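Side-chain contact in Rab5 protein, putative (Plasmodium falciparum, PDB 3CLV), which is a putative Rab5-type small G protein of the Ras family with a P-loop nucleotide-binding fold, holding GDP in this structure: residues A[98-101]-A[102-106]. Numbering follows the deposited sequence.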
ATOM      1  N   TRP A  98      -0.787  -3.089  -8.570  1.00 14.94           N
ATOM      2  CA  TRP A  98      -0.171  -1.791  -8.584  1.00 14.55           C
ATOM      3  C   TRP A  98       0.939  -1.814  -9.625  1.00 14.58           C
ATOM      4  O   TRP A  98       1.990  -2.429  -9.403  1.00 14.45           O
ATOM      5  CB  TRP A  98       0.424  -1.449  -7.203  1.00 14.72           C
ATOM      6  CG  TRP A  98      -0.574  -1.315  -6.052  1.00 14.59           C
ATOM      7  CD1 TRP A  98      -1.732  -2.005  -5.873  1.00 15.53           C
ATOM      8  CD2 TRP A  98      -0.429  -0.473  -4.905  1.00 14.45           C
ATOM      9  NE1 TRP A  98      -2.348  -1.614  -4.707  1.00 15.03           N
ATOM     10  CE2 TRP A  98      -1.560  -0.677  -4.091  1.00 15.45           C
ATOM     11  CE3 TRP A  98       0.543   0.456  -4.496  1.00 12.53           C
ATOM     12  CZ2 TRP A  98      -1.739  -0.006  -2.881  1.00 16.10           C
ATOM     13  CZ3 TRP A  98       0.366   1.120  -3.302  1.00 14.11           C
ATOM     14  CH2 TRP A  98      -0.776   0.893  -2.509  1.00 15.69           C
ATOM     15  N   ASP A  99       0.731  -1.102 -10.732  1.00 14.16           N
ATOM     16  CA  ASP A  99       1.740  -1.000 -11.796  1.00 14.94           C
ATOM     17  C   ASP A  99       2.668   0.162 -11.493  1.00 15.16           C
ATOM     18  O   ASP A  99       2.230   1.310 -11.455  1.00 13.87           O
ATOM     19  CB  ASP A  99       1.055  -0.809 -13.156  1.00 15.37           C
ATOM     20  CG  ASP A  99       2.027  -0.621 -14.319  1.00 16.54           C
ATOM     21  OD1 ASP A  99       3.252  -0.805 -14.146  1.00 14.97           O
ATOM     22  OD2 ASP A  99       1.534  -0.288 -15.438  1.00 18.21           O
ATOM     23  N   THR A 100       3.948  -0.142 -11.260  1.00 14.75           N
ATOM     24  CA  THR A 100       4.914   0.913 -10.908  1.00 15.56           C
ATOM     25  C   THR A 100       4.928   2.021 -11.976  1.00 15.85           C
ATOM     26  O   THR A 100       5.101   3.194 -11.646  1.00 17.11           O
ATOM     27  CB  THR A 100       6.340   0.361 -10.654  1.00 14.93           C
ATOM     28  OG1 THR A 100       6.774  -0.391 -11.792  1.00 14.70           O
ATOM     29  CG2 THR A 100       6.353  -0.557  -9.423  1.00 15.37           C
ATOM     30  N   ALA A 101       4.743   1.628 -13.236  1.00 16.91           N
ATOM     31  CA  ALA A 101       4.485   2.535 -14.382  1.00 17.19           C
ATOM     32  C   ALA A 101       5.443   3.708 -14.527  1.00 17.91           C
ATOM     33  O   ALA A 101       5.035   4.780 -15.007  1.00 18.18           O
ATOM     34  CB  ALA A 101       3.044   3.063 -14.349  1.00 17.06           C
ATOM     35  N   GLY A 102       6.697   3.504 -14.133  1.00 18.49           N
ATOM     36  CA  GLY A 102       7.715   4.558 -14.205  1.00 18.56           C
ATOM     37  C   GLY A 102       8.313   4.903 -12.845  1.00 19.44           C
ATOM     38  O   GLY A 102       9.455   5.363 -12.773  1.00 19.68           O
ATOM     39  N   GLN A 103       7.562   4.655 -11.771  1.00 19.44           N
ATOM     40  CA  GLN A 103       8.025   4.967 -10.410  1.00 20.89           C
ATOM     41  C   GLN A 103       9.120   4.040  -9.879  1.00 21.58           C
ATOM     42  O   GLN A 103       9.766   4.341  -8.869  1.00 21.12           O
ATOM     43  CB  GLN A 103       6.844   5.024  -9.433  1.00 20.72           C
ATOM     44  CG  GLN A 103       5.761   6.042  -9.831  1.00 23.69           C
ATOM     45  CD  GLN A 103       6.120   7.470  -9.454  1.00 26.12           C
ATOM     46  OE1 GLN A 103       7.272   7.782  -9.200  1.00 26.76           O
ATOM     47  NE2 GLN A 103       5.115   8.337  -9.392  1.00 29.82           N
ATOM     48  N   GLU A 104       9.345   2.924 -10.569  1.00 22.78           N
ATOM     49  CA  GLU A 104      10.431   1.999 -10.229  1.00 23.61           C
ATOM     50  C   GLU A 104      11.810   2.686 -10.318  1.00 25.40           C
ATOM     51  O   GLU A 104      12.787   2.194  -9.758  1.00 25.09           O
ATOM     52  CB  GLU A 104      10.383   0.753 -11.136  1.00 23.17           C
ATOM     53  CG  GLU A 104      10.750   1.019 -12.626  1.00 22.36           C
ATOM     54  CD  GLU A 104       9.591   1.536 -13.482  1.00 21.51           C
ATOM     55  OE1 GLU A 104       8.430   1.511 -13.008  1.00 17.55           O
ATOM     56  OE2 GLU A 104       9.849   1.937 -14.649  1.00 20.82           O
ATOM     57  N   ARG A 105      11.869   3.820 -11.019  1.00 26.99           N
ATOM     58  CA  ARG A 105      13.084   4.656 -11.083  1.00 28.94           C
ATOM     59  C   ARG A 105      13.438   5.326  -9.743  1.00 29.72           C
ATOM     60  O   ARG A 105      14.609   5.670  -9.491  1.00 29.80           O
ATOM     61  CB  ARG A 105      12.918   5.729 -12.167  1.00 29.19           C
ATOM     62  CG  ARG A 105      12.837   5.153 -13.572  1.00 31.76           C
ATOM     63  CD  ARG A 105      12.468   6.212 -14.587  1.00 36.95           C
ATOM     64  NE  ARG A 105      11.076   6.647 -14.458  1.00 39.39           N
ATOM     65  CZ  ARG A 105      10.530   7.635 -15.161  1.00 41.47           C
ATOM     66  NH1 ARG A 105      11.262   8.302 -16.050  1.00 42.98           N
ATOM     67  NH2 ARG A 105       9.254   7.963 -14.974  1.00 40.68           N
ATOM     68  N   TYR A 106      12.441   5.498  -8.879  1.00 29.67           N
ATOM     69  CA  TYR A 106      12.616   6.303  -7.681  1.00 30.35           C
ATOM     70  C   TYR A 106      12.688   5.468  -6.403  1.00 30.78           C
ATOM     71  O   TYR A 106      11.693   4.876  -5.972  1.00 29.91           O
ATOM     72  CB  TYR A 106      11.530   7.376  -7.629  1.00 30.73           C
ATOM     73  CG  TYR A 106      11.487   8.191  -8.903  1.00 31.79           C
ATOM     74  CD1 TYR A 106      12.431   9.188  -9.143  1.00 32.55           C
ATOM     75  CD2 TYR A 106      10.525   7.948  -9.885  1.00 31.25           C
ATOM     76  CE1 TYR A 106      12.409   9.932 -10.319  1.00 32.78           C
ATOM     77  CE2 TYR A 106      10.496   8.682 -11.061  1.00 32.09           C
ATOM     78  CZ  TYR A 106      11.441   9.674 -11.272  1.00 32.77           C
ATOM     79  OH  TYR A 106      11.423  10.415 -12.437  1.00 33.59           O
TER
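Thr100 and Glu104 bring their side chains together at about a right angle, and one carboxylate oxygen ties the turn between them. The hydroxyl of Thr100 donates to Glu104, with OG1 2.8 Å from OE1, coming in on the anti side of the carboxylate but tilted out of its plane. A second donor reaches the same oxygen on the syn side, tilted toward the opposite face: the backbone amide, Gly102 N, lies 2.9 Å from Glu104 OE1. Gripped by two donors of different kinds, OE1 bridges the Thr100 hydroxyl and the backbone amide of Gly102. Glu104 gets there by folding back: its CG sits between the backbone N and the carbonyl carbon (chi1 69°), and a further bend at chi2 (-83°) turns the carboxylate toward the residues before it.

The backbone beneath is a type I' turn from Thr100 to Gln103, closed by Gln103 N donating to Thr100 O over 2.9 Å. The Asp-Thr-Ala-Gly sequence runs from the last residue of strand 92-99 into the following loop and fits the DxxG motif of Ras-like proteins, beside the nucleotide; the side chain of Ala101 lies about 6 Å from the bound GDP. Gly102 adopts a positive-phi conformation that suits glycine. Ahead of the turn, Asp99 OD1 accepts from Ala101 N at 3.0 Å in an Asx turn, approached from well above the carboxylate plane.

Thr100 also packs on Val11 and Leu13 of strand 8-13, and its OG1 makes a weak hydrogen bond to Leu12 O. Beyond the turn, Arg105 reaches back to the glycine: NE donates nearly straight (176°) to Gly102 O at 2.7 Å, with that oxygen at the edge of the guanidinium and in its plane.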